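Local coordinates for beta-lactamase (Klebsiella pneumoniae, PDB 6KBY), which probably hydrolyses the amide bond of beta-lactam antibiotics as a class C serine beta-lactamase, and can also bind adenosine monophosphate covalently, at residues Q187-H191 and L237-V241; A78-Y83 and Q258-T263; F328-I332 and R355-A359; S87-S91 and I167-L172. All blocks are in the same frame, centred on the assembly; numbering follows the deposited sequence.

Interaction 1: Q187-H191 and L237-V241; sequences QLGMH and LLRYV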
loop_
_atom_site.group_PDB
_atom_site.type_symbol
_atom_site.label_atom_id
_atom_site.label_comp_id
_atom_site.label_asym_id
_atom_site.label_seq_id
_atom_site.Cartn_x
_atom_site.Cartn_y
_atom_site.Cartn_z
ATOM N N GLN A 187 -10.186 8.905 -11.258
ATOM C CA GLN A 187 -10.684 7.808 -12.089
ATOM C C GLN A 187 -11.112 6.610 -11.250
ATOM O O GLN A 187 -11.992 5.842 -11.667
ATOM C CB GLN A 187 -9.635 7.383 -13.120
ATOM C CG GLN A 187 -9.475 8.319 -14.312
ATOM C CD GLN A 187 -8.734 7.658 -15.465
ATOM O OE1 GLN A 187 -8.889 6.460 -15.714
ATOM N NE2 GLN A 187 -7.925 8.434 -16.175
ATOM N N LEU A 188 -10.503 6.423 -10.078
ATOM C CA LEU A 188 -10.914 5.371 -9.159
ATOM C C LEU A 188 -12.105 5.770 -8.300
ATOM O O LEU A 188 -12.578 4.951 -7.506
ATOM C CB LEU A 188 -9.743 4.972 -8.262
ATOM C CG LEU A 188 -8.533 4.371 -8.981
ATOM C CD1 LEU A 188 -7.366 4.235 -8.024
ATOM C CD2 LEU A 188 -8.888 3.024 -9.586
ATOM N N GLY A 189 -12.603 6.999 -8.433
ATOM C CA GLY A 189 -13.705 7.433 -7.601
ATOM C C GLY A 189 -13.332 7.666 -6.160
ATOM O O GLY A 189 -14.201 7.630 -5.287
ATOM N N MET A 190 -12.052 7.909 -5.881
ATOM C CA MET A 190 -11.564 8.086 -4.517
ATOM C C MET A 190 -11.428 9.582 -4.255
ATOM O O MET A 190 -10.354 10.174 -4.363
ATOM C CB MET A 190 -10.259 7.318 -4.328
ATOM C CG MET A 190 -10.454 5.811 -4.458
ATOM S SD MET A 190 -8.919 4.884 -4.504
ATOM C CE MET A 190 -8.372 5.055 -2.805
ATOM N N HIS A 191 -12.558 10.198 -3.917
ATOM C CA HIS A 191 -12.648 11.648 -3.806
ATOM C C HIS A 191 -12.206 12.177 -2.455
ATOM O O HIS A 191 -12.055 13.394 -2.307
ATOM C CB HIS A 191 -14.071 12.114 -4.128
ATOM C CG HIS A 191 -14.556 11.660 -5.469
ATOM N ND1 HIS A 191 -13.951 12.044 -6.645
ATOM C CD2 HIS A 191 -15.573 10.839 -5.818
ATOM C CE1 HIS A 191 -14.581 11.486 -7.663
ATOM N NE2 HIS A 191 -15.570 10.750 -7.188
ATOM N N LEU A 237 -10.544 3.453 0.650
ATOM C CA LEU A 237 -9.696 2.282 0.466
ATOM C C LEU A 237 -10.508 1.022 0.223
ATOM O O LEU A 237 -10.056 0.136 -0.505
ATOM C CB LEU A 237 -8.752 2.091 1.644
ATOM C CG LEU A 237 -7.567 3.048 1.665
ATOM C CD1 LEU A 237 -6.767 2.846 2.946
ATOM C CD2 LEU A 237 -6.672 2.873 0.439
ATOM N N LEU A 238 -11.702 0.915 0.807
ATOM C CA LEU A 238 -12.527 -0.241 0.479
ATOM C C LEU A 238 -12.949 -0.204 -0.984
ATOM O O LEU A 238 -13.008 -1.247 -1.646
ATOM C CB LEU A 238 -13.735 -0.339 1.406
ATOM C CG LEU A 238 -14.450 -1.697 1.383
ATOM C CD1 LEU A 238 -13.547 -2.802 1.928
ATOM C CD2 LEU A 238 -15.757 -1.634 2.155
ATOM N N ARG A 239 -13.236 0.988 -1.511
ATOM C CA ARG A 239 -13.514 1.106 -2.939
ATOM C C ARG A 239 -12.311 0.657 -3.766
ATOM O O ARG A 239 -12.458 -0.055 -4.765
ATOM C CB ARG A 239 -13.901 2.545 -3.276
ATOM C CG ARG A 239 -14.280 2.732 -4.727
ATOM C CD ARG A 239 -14.823 4.121 -5.043
ATOM N NE ARG A 239 -14.972 4.260 -6.486
ATOM C CZ ARG A 239 -16.052 3.885 -7.164
ATOM N NH1 ARG A 239 -17.097 3.365 -6.530
ATOM N NH2 ARG A 239 -16.087 4.028 -8.483
ATOM N N TYR A 240 -11.109 1.047 -3.342
ATOM C CA TYR A 240 -9.878 0.626 -4.013
ATOM C C TYR A 240 -9.747 -0.890 -3.998
ATOM O O TYR A 240 -9.353 -1.500 -5.002
ATOM C CB TYR A 240 -8.710 1.262 -3.274
ATOM C CG TYR A 240 -7.301 1.094 -3.800
ATOM C CD1 TYR A 240 -6.949 1.468 -5.093
ATOM C CD2 TYR A 240 -6.296 0.665 -2.945
ATOM C CE1 TYR A 240 -5.635 1.383 -5.529
ATOM C CE2 TYR A 240 -4.991 0.578 -3.365
ATOM C CZ TYR A 240 -4.665 0.938 -4.659
ATOM O OH TYR A 240 -3.357 0.886 -5.091
ATOM N N VAL A 241 -10.071 -1.514 -2.865
ATOM C CA VAL A 241 -10.033 -2.972 -2.775
ATOM C C VAL A 241 -11.051 -3.598 -3.726
ATOM O O VAL A 241 -10.741 -4.542 -4.462
ATOM C CB VAL A 241 -10.241 -3.410 -1.314
ATOM C CG1 VAL A 241 -10.514 -4.907 -1.222
ATOM C CG2 VAL A 241 -9.028 -3.025 -0.474
HETATM O O HOH W 1 -14.501 5.174 -10.612
#
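Arg239 of helix 234-244 hydrogen-bonds to the backbone where helix 176-187 ends. Its NE donates to Leu188 O at 2.7 Å, with an N-H...O angle of 158°, so the bond is nearly straight; the oxygen lies close to the guanidinium plane, while NE sits tilted out of the carbonyl plane. An extended side chain, with CG anti to the backbone N (chi1 -177°), carries the guanidinium across to that carbonyl. A second link runs through water 1, which accepts from Arg239 NH2 at 2.9 Å and donates to Gln187 O. The arginine thus ties together two successive carbonyls at the helix end. Gly189 closes that end as a Schellman motif with positive phi, and its CA lies 3.6 Å from Arg239 NE.

The apolar part gathers round Tyr240. Met190 makes a Met-aromatic contact, its SD 4.9 Å from the centroid of the Tyr240 ring and 51° off the ring normal, an oblique approach, and SD also meets Tyr240 CB. Leu188 CD1 reaches Tyr240 CD1 at 4.1 Å, likewise obliquely, and Met190 CE extends to Leu237 CD2. Beyond the contact, Tyr240 OH is hydrogen-bonded to Thr75 OG1 and its ring stacks with Phe76, both on helix 72-86. Leu188 and Tyr240 also pack on Leu260 of helix 255-262.

The positive guanidinium beside carbonyls at the C-terminal end of a helix would be expected to interact favourably with the helix dipole, whose negative end lies there, so the contact joins a charged, water-assisted grip on that helix end to buried apolar packing round Tyr240.

Interaction 2: A78-Y83 and Q258-T263; sequences ATLASY and QALTAT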
loop_
_atom_site.group_PDB
_atom_site.type_symbol
_atom_site.label_atom_id
_atom_site.label_comp_id
_atom_site.label_asym_id
_atom_site.label_seq_id
_atom_site.Cartn_x
_atom_site.Cartn_y
_atom_site.Cartn_z
ATOM N N ALA A 78 2.538 1.929 -7.932
ATOM C CA ALA A 78 2.494 0.786 -8.837
ATOM C C ALA A 78 1.293 0.857 -9.767
ATOM O O ALA A 78 1.412 0.547 -10.961
ATOM C CB ALA A 78 2.478 -0.523 -8.050
ATOM N N THR A 79 0.118 1.217 -9.240
ATOM C CA THR A 79 -1.047 1.340 -10.108
ATOM C C THR A 79 -0.805 2.384 -11.191
ATOM O O THR A 79 -1.180 2.181 -12.349
ATOM C CB THR A 79 -2.298 1.655 -9.282
ATOM O OG1 THR A 79 -2.522 0.607 -8.329
ATOM C CG2 THR A 79 -3.528 1.754 -10.179
ATOM N N LEU A 80 -0.141 3.487 -10.841
ATOM C CA LEU A 80 0.182 4.498 -11.845
ATOM C C LEU A 80 1.148 3.959 -12.891
ATOM O O LEU A 80 0.961 4.190 -14.092
ATOM C CB LEU A 80 0.749 5.751 -11.176
ATOM C CG LEU A 80 0.918 6.925 -12.146
ATOM C CD1 LEU A 80 -0.436 7.490 -12.568
ATOM C CD2 LEU A 80 1.803 8.009 -11.545
ATOM N N ALA A 81 2.189 3.243 -12.461
ATOM C CA ALA A 81 3.116 2.651 -13.424
ATOM C C ALA A 81 2.408 1.650 -14.325
ATOM O O ALA A 81 2.666 1.594 -15.535
ATOM C CB ALA A 81 4.277 1.983 -12.690
ATOM N N SER A 82 1.508 0.851 -13.750
ATOM C CA SER A 82 0.750 -0.107 -14.537
ATOM C C SER A 82 -0.166 0.606 -15.524
ATOM O O SER A 82 -0.315 0.170 -16.675
ATOM C CB SER A 82 -0.041 -1.002 -13.587
ATOM O OG SER A 82 -0.703 -2.020 -14.298
ATOM N N TYR A 83 -0.775 1.717 -15.099
ATOM C CA TYR A 83 -1.600 2.510 -16.003
ATOM C C TYR A 83 -0.772 3.062 -17.154
ATOM O O TYR A 83 -1.188 3.002 -18.317
ATOM C CB TYR A 83 -2.275 3.629 -15.213
ATOM C CG TYR A 83 -3.156 4.536 -16.034
ATOM C CD1 TYR A 83 -4.381 4.096 -16.516
ATOM C CD2 TYR A 83 -2.779 5.844 -16.297
ATOM C CE1 TYR A 83 -5.195 4.932 -17.261
ATOM C CE2 TYR A 83 -3.587 6.685 -17.039
ATOM C CZ TYR A 83 -4.792 6.224 -17.514
ATOM O OH TYR A 83 -5.604 7.055 -18.252
ATOM N N GLN A 258 -7.704 -2.629 -16.247
ATOM C CA GLN A 258 -6.548 -3.402 -16.682
ATOM C C GLN A 258 -5.325 -3.049 -15.852
ATOM O O GLN A 258 -4.555 -3.933 -15.459
ATOM C CB GLN A 258 -6.261 -3.122 -18.156
ATOM C CG GLN A 258 -7.351 -3.535 -19.116
ATOM C CD GLN A 258 -7.089 -3.022 -20.519
ATOM O OE1 GLN A 258 -5.937 -2.846 -20.923
ATOM N NE2 GLN A 258 -8.158 -2.770 -21.267
ATOM N N ALA A 259 -5.133 -1.759 -15.579
ATOM C CA ALA A 259 -3.977 -1.314 -14.811
ATOM C C ALA A 259 -4.014 -1.875 -13.397
ATOM O O ALA A 259 -3.003 -2.381 -12.892
ATOM C CB ALA A 259 -3.951 0.212 -14.777
ATOM N N LEU A 260 -5.173 -1.779 -12.735
ATOM C CA LEU A 260 -5.316 -2.311 -11.382
ATOM C C LEU A 260 -4.986 -3.795 -11.348
ATOM O O LEU A 260 -4.169 -4.255 -10.540
ATOM C CB LEU A 260 -6.746 -2.096 -10.895
ATOM C CG LEU A 260 -7.133 -0.658 -10.556
ATOM C CD1 LEU A 260 -8.652 -0.523 -10.605
ATOM C CD2 LEU A 260 -6.586 -0.270 -9.184
ATOM N N THR A 261 -5.625 -4.560 -12.226
ATOM C CA THR A 261 -5.440 -6.003 -12.216
ATOM C C THR A 261 -3.992 -6.368 -12.489
ATOM O O THR A 261 -3.439 -7.259 -11.839
ATOM C CB THR A 261 -6.380 -6.618 -13.250
ATOM O OG1 THR A 261 -7.729 -6.362 -12.839
ATOM C CG2 THR A 261 -6.150 -8.123 -13.401
ATOM N N ALA A 262 -3.350 -5.668 -13.426
ATOM C CA ALA A 262 -1.985 -6.016 -13.802
ATOM C C ALA A 262 -0.984 -5.782 -12.681
ATOM O O ALA A 262 0.100 -6.377 -12.713
ATOM C CB ALA A 262 -1.551 -5.269 -15.068
ATOM N N THR A 263 -1.303 -4.938 -11.691
ATOM C CA THR A 263 -0.378 -4.798 -10.566
ATOM C C THR A 263 -0.251 -6.085 -9.771
ATOM O O THR A 263 0.700 -6.217 -8.988
ATOM C CB THR A 263 -0.752 -3.672 -9.591
ATOM O OG1 THR A 263 -1.997 -3.969 -8.949
ATOM C CG2 THR A 263 -0.806 -2.309 -10.265
#
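Ala259, Ser82 and Thr263 build a close crossing of two helices, 72-86 and 255-262, within the helical part of the beta-lactamase fold. The segment axes come within 8.0 Å, with 122° between their N-to-C directions, a short separation made possible by small residues at the interface.

Ala259 has the most surface buried. Its CB points at helix 72-86 and presses on the backbone of Tyr83, 3.5 Å from Tyr83 CA, while Tyr83 CB lies alongside. The same methyl stands at the edge of the Tyr83 ring, near its plane, and the CA atoms of the pair are just 4.7 Å apart.

Thr263 turns its two branches to different tasks. With chi1 at 65°, OG1 falls between the backbone N and the carbonyl carbon and bonds back to Leu260 O at 2.7 Å, while CG2, anti to the carbonyl carbon, is directed into the other helix. There this methyl meets Thr79 CA and Ser82 CB, both at 3.7 Å. Beside it, Thr79 CG2 meets Leu260 CD2 at 3.8 Å, the two side chains slanting past each other; Thr79 OG1 instead bonds to Thr75 O one turn earlier. Leu260 also packs on Ala243 of helix 234-244.

Ser82 supplies the polar link. Its OG is anti to the backbone N (chi1 -175°) and projects across the interface, with Ala262 CB beside it. Ala259 O already accepts from Thr263 N in its own segment; Ser82 OG adds a second donor, 2.7 Å from Ala259 O, in the carbonyl plane and on a lone pair.

Interaction 3: F328-I332 and R355-A359; sequences FGAYI and RVTVA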
loop_
_atom_site.group_PDB
_atom_site.type_symbol
_atom_site.label_atom_id
_atom_site.label_comp_id
_atom_site.label_asym_id
_atom_site.label_seq_id
_atom_site.Cartn_x
_atom_site.Cartn_y
_atom_site.Cartn_z
ATOM N N PHE A 328 0.866 6.255 12.647
ATOM C CA PHE A 328 -0.257 5.512 12.082
ATOM C C PHE A 328 0.149 4.096 11.688
ATOM O O PHE A 328 1.301 3.836 11.331
ATOM C CB PHE A 328 -0.807 6.183 10.815
ATOM C CG PHE A 328 -1.533 7.479 11.057
ATOM C CD1 PHE A 328 -0.835 8.664 11.258
ATOM C CD2 PHE A 328 -2.917 7.520 11.038
ATOM C CE1 PHE A 328 -1.508 9.858 11.438
ATOM C CE2 PHE A 328 -3.589 8.710 11.228
ATOM C CZ PHE A 328 -2.884 9.881 11.431
ATOM N N GLY A 329 -0.834 3.195 11.703
ATOM C CA GLY A 329 -0.623 1.824 11.276
ATOM C C GLY A 329 -1.812 1.312 10.492
ATOM O O GLY A 329 -2.948 1.354 10.987
ATOM N N ALA A 330 -1.555 0.817 9.277
ATOM C CA ALA A 330 -2.586 0.438 8.326
ATOM C C ALA A 330 -2.291 -0.939 7.740
ATOM O O ALA A 330 -1.145 -1.396 7.705
ATOM C CB ALA A 330 -2.676 1.468 7.193
ATOM N N TYR A 331 -3.340 -1.579 7.229
ATOM C CA TYR A 331 -3.186 -2.865 6.562
ATOM C C TYR A 331 -4.357 -3.077 5.619
ATOM O O TYR A 331 -5.491 -2.731 5.959
ATOM C CB TYR A 331 -3.126 -4.004 7.589
ATOM C CG TYR A 331 -2.914 -5.392 7.010
ATOM C CD1 TYR A 331 -1.755 -5.702 6.301
ATOM C CD2 TYR A 331 -3.851 -6.403 7.203
ATOM C CE1 TYR A 331 -1.541 -6.975 5.789
ATOM C CE2 TYR A 331 -3.646 -7.671 6.687
ATOM C CZ TYR A 331 -2.489 -7.955 5.988
ATOM O OH TYR A 331 -2.309 -9.229 5.496
ATOM N N ILE A 332 -4.073 -3.654 4.450
ATOM C CA ILE A 332 -5.089 -4.107 3.508
ATOM C C ILE A 332 -4.808 -5.556 3.163
ATOM O O ILE A 332 -3.657 -5.919 2.891
ATOM C CB ILE A 332 -5.056 -3.292 2.199
ATOM C CG1 ILE A 332 -5.625 -1.904 2.437
ATOM C CG2 ILE A 332 -5.795 -4.041 1.060
ATOM C CD1 ILE A 332 -5.660 -1.022 1.218
ATOM N N ARG A 355 -1.754 -6.621 13.229
ATOM C CA ARG A 355 -2.613 -6.254 12.103
ATOM C C ARG A 355 -2.975 -7.486 11.291
ATOM O O ARG A 355 -4.145 -7.720 10.960
ATOM C CB ARG A 355 -1.891 -5.263 11.185
ATOM C CG ARG A 355 -1.341 -4.046 11.883
ATOM C CD ARG A 355 -0.668 -3.090 10.915
ATOM N NE ARG A 355 0.272 -2.233 11.628
ATOM C CZ ARG A 355 1.085 -1.360 11.038
ATOM N NH1 ARG A 355 1.061 -1.203 9.717
ATOM N NH2 ARG A 355 1.926 -0.644 11.777
ATOM N N VAL A 356 -1.962 -8.280 10.953
ATOM C CA VAL A 356 -2.154 -9.442 10.098
ATOM C C VAL A 356 -3.014 -10.490 10.791
ATOM O O VAL A 356 -3.901 -11.095 10.177
ATOM C CB VAL A 356 -0.770 -9.997 9.722
ATOM C CG1 VAL A 356 -0.906 -11.358 9.079
ATOM C CG2 VAL A 356 -0.021 -9.006 8.831
ATOM N N THR A 357 -2.762 -10.721 12.079
ATOM C CA THR A 357 -3.515 -11.733 12.814
ATOM C C THR A 357 -4.993 -11.363 12.904
ATOM O O THR A 357 -5.878 -12.201 12.682
ATOM C CB THR A 357 -2.899 -11.920 14.205
ATOM O OG1 THR A 357 -1.558 -12.406 14.075
ATOM C CG2 THR A 357 -3.722 -12.909 15.026
ATOM N N VAL A 358 -5.283 -10.105 13.240
ATOM C CA VAL A 358 -6.671 -9.660 13.316
ATOM C C VAL A 358 -7.355 -9.791 11.959
ATOM O O VAL A 358 -8.477 -10.301 11.857
ATOM C CB VAL A 358 -6.742 -8.230 13.878
ATOM C CG1 VAL A 358 -8.128 -7.647 13.685
ATOM C CG2 VAL A 358 -6.366 -8.226 15.354
ATOM N N ALA A 359 -6.677 -9.355 10.893
ATOM C CA ALA A 359 -7.260 -9.464 9.560
ATOM C C ALA A 359 -7.526 -10.919 9.188
ATOM O O ALA A 359 -8.564 -11.242 8.597
ATOM C CB ALA A 359 -6.330 -8.817 8.535
#
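Tyr331 holds its CG anti to the backbone N (chi1 -178°), which carries the ring from strand 328-335 onto helix 352-364; Arg355, with CG anti to the carbonyl carbon (chi1 -53°) and an extended chain from there to NE, runs back from the helix to the strand. The two side chains start out together, CB to CB, and then part. Val356 CG2 lies over one face of the Tyr331 ring, 4.2 Å from its centroid and 26° off the normal, a CH-pi contact. Ala359 CB approaches the same ring at its edge, in plane, 3.5 Å from Tyr331 CE2. One helix turn thus covers both a face and an edge of the tyrosine. The Tyr331 hydroxyl is hydrogen-bonded to Asn320 OD1 and Trp318 NE1 of strand 317-325.

Arg355 lays a face of its guanidinium against the strand: Gly329 CA lies over that face, offset toward its rim, 3.6 Å from Arg355 NH2. NH1 donates to Ala330 O at 3.0 Å, a bent bond in which the oxygen is tilted out of the guanidinium plane. NH2 is hydrogen-bonded to Tyr350 O and to Ser324 OG, and the Tyr350 ring adds a cation-pi contact. Ser324 binds the adenosine monophosphate, so Arg355 is a second-shell residue that probably helps position Ser324.

Strand 328-335 lies between strands 317-325 and 340-346 in the antiparallel sheet. Helix 352-364 crosses one face of that sheet, where Ala359 also touches strand 340-346 and Val356 packs against helix 288-294.

Interaction 4: S87-S91 and I167-L172; sequences SGKLS and IAAKSL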
loop_
_atom_site.group_PDB
_atom_site.type_symbol
_atom_site.label_atom_id
_atom_site.label_comp_id
_atom_site.label_asym_id
_atom_site.label_seq_id
_atom_site.Cartn_x
_atom_site.Cartn_y
_atom_site.Cartn_z
ATOM N N SER A 87 -1.185 1.885 -21.076
ATOM C CA SER A 87 -1.414 2.999 -21.989
ATOM C C SER A 87 -0.326 3.134 -23.044
ATOM O O SER A 87 -0.379 4.073 -23.846
ATOM C CB SER A 87 -1.507 4.316 -21.215
ATOM O OG SER A 87 -2.591 4.304 -20.308
ATOM N N GLY A 88 0.666 2.249 -23.043
ATOM C CA GLY A 88 1.708 2.286 -24.048
ATOM C C GLY A 88 2.812 3.287 -23.802
ATOM O O GLY A 88 3.591 3.558 -24.724
ATOM N N LYS A 89 2.921 3.830 -22.588
ATOM C CA LYS A 89 3.892 4.875 -22.290
ATOM C C LYS A 89 5.127 4.362 -21.568
ATOM O O LYS A 89 6.107 5.104 -21.450
ATOM C CB LYS A 89 3.243 5.976 -21.440
ATOM C CG LYS A 89 1.984 6.560 -22.051
ATOM C CD LYS A 89 2.266 7.176 -23.409
ATOM C CE LYS A 89 0.982 7.644 -24.069
ATOM N NZ LYS A 89 -0.047 7.994 -23.052
ATOM N N LEU A 90 5.109 3.115 -21.106
ATOM C CA LEU A 90 6.140 2.590 -20.229
ATOM C C LEU A 90 6.275 1.105 -20.514
ATOM O O LEU A 90 5.267 0.415 -20.656
ATOM C CB LEU A 90 5.686 2.815 -18.777
ATOM C CG LEU A 90 6.515 2.395 -17.572
ATOM C CD1 LEU A 90 6.036 3.174 -16.372
ATOM C CD2 LEU A 90 6.357 0.926 -17.309
ATOM N N SER A 91 7.511 0.621 -20.614
ATOM C CA SER A 91 7.797 -0.807 -20.588
ATOM C C SER A 91 8.570 -1.132 -19.319
ATOM O O SER A 91 9.629 -0.546 -19.060
ATOM C CB SER A 91 8.623 -1.252 -21.787
ATOM O OG SER A 91 9.061 -2.584 -21.561
ATOM N N ILE A 167 9.030 7.848 -12.630
ATOM C CA ILE A 167 9.103 7.434 -14.026
ATOM C C ILE A 167 7.710 7.316 -14.622
ATOM O O ILE A 167 7.459 7.750 -15.753
ATOM C CB ILE A 167 9.886 6.113 -14.128
ATOM C CG1 ILE A 167 11.370 6.356 -13.863
ATOM C CG2 ILE A 167 9.685 5.459 -15.485
ATOM C CD1 ILE A 167 12.157 5.080 -13.615
ATOM N N ALA A 168 6.780 6.724 -13.872
ATOM C CA ALA A 168 5.417 6.576 -14.365
ATOM C C ALA A 168 4.800 7.933 -14.672
ATOM O O ALA A 168 4.210 8.130 -15.740
ATOM C CB ALA A 168 4.579 5.831 -13.333
ATOM N N ALA A 169 4.922 8.882 -13.744
ATOM C CA ALA A 169 4.323 10.195 -13.957
ATOM C C ALA A 169 4.949 10.895 -15.155
ATOM O O ALA A 169 4.242 11.447 -16.006
ATOM C CB ALA A 169 4.460 11.050 -12.700
ATOM N N LYS A 170 6.281 10.867 -15.247
ATOM C CA LYS A 170 6.948 11.515 -16.371
ATOM C C LYS A 170 6.483 10.928 -17.696
ATOM O O LYS A 170 6.277 11.663 -18.671
ATOM C CB LYS A 170 8.464 11.389 -16.222
ATOM C CG LYS A 170 9.267 12.053 -17.332
ATOM C CD LYS A 170 9.194 13.568 -17.228
ATOM C CE LYS A 170 10.058 14.241 -18.280
ATOM N NZ LYS A 170 10.040 15.720 -18.121
ATOM N N SER A 171 6.296 9.606 -17.752
ATOM C CA SER A 171 5.842 8.985 -18.990
ATOM C C SER A 171 4.443 9.441 -19.379
ATOM O O SER A 171 4.073 9.346 -20.559
ATOM C CB SER A 171 5.894 7.458 -18.882
ATOM O OG SER A 171 4.781 6.936 -18.177
ATOM N N LEU A 172 3.658 9.917 -18.416
ATOM C CA LEU A 172 2.334 10.470 -18.653
ATOM C C LEU A 172 2.358 11.985 -18.805
ATOM O O LEU A 172 1.293 12.597 -18.938
ATOM C CB LEU A 172 1.386 10.066 -17.519
ATOM C CG LEU A 172 1.172 8.557 -17.401
ATOM C CD1 LEU A 172 0.578 8.191 -16.055
ATOM C CD2 LEU A 172 0.278 8.060 -18.531
#
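Lys89 folds the aliphatic start of its side chain over the C-terminal end of helix 158-171, where its CB lies 3.6 Å from Ser171 O. With chi2 at -60° the chain bends at CG rather than running straight on, and CG and CD remain near the same carbonyl oxygen. Lys89 CG also meets Leu172 CD2 at 4.2 Å, the two side chains crossing at about a right angle. From the other direction, Ser171 CB packs on the backbone of the loop, 3.5 Å from Lys89 O.

Ser171 OG turns back into its own helix and donates to Ala168 O at 2.8 Å, tilted from the carbonyl plane. The hydroxyl is thereby satisfied within the last turn, and it faces Lys89 CB at 3.7 Å as a van der Waals neighbour.

Two helix ends are brought together here. Helix 72-86 finishes in a Schellman motif, with Gly88 taking the positive phi, and the chain then passes along the C-terminal part of helix 158-171. This is the outer part of the helical region of the beta-lactamase fold, away from the ligand pocket.

Deeper in, Leu90 sends CD1 to Ala168 CA at 4.0 Å and, more loosely, to Ile167 CG2 at 4.4 Å. Ala84 of helix 72-86 touches both Leu90 and Ser171, while Leu172 reaches Leu80 on that same helix.

Helix 72-86, which follows the AMP-bound Ser71, connects most of the set. Interaction 2 lies on it, interaction 4 begins just beyond its end, and Tyr240 of interaction 1 bonds to it. Interactions 2 and 4 have centres 11 Å apart and touch through Ala81 and Ala168; interactions 1 and 2, centres 14 Å apart, touch directly. Along the chain, interactions 4 and then 1 fall inside the loop closed by interaction 2, and interaction 3 follows. Interaction 3 belongs to the sheet, its centre 32 Å from that of interaction 4, but Ile332 touches Val241 of interaction 1. Helix 234-244 thus packs between the helical region and the sheet.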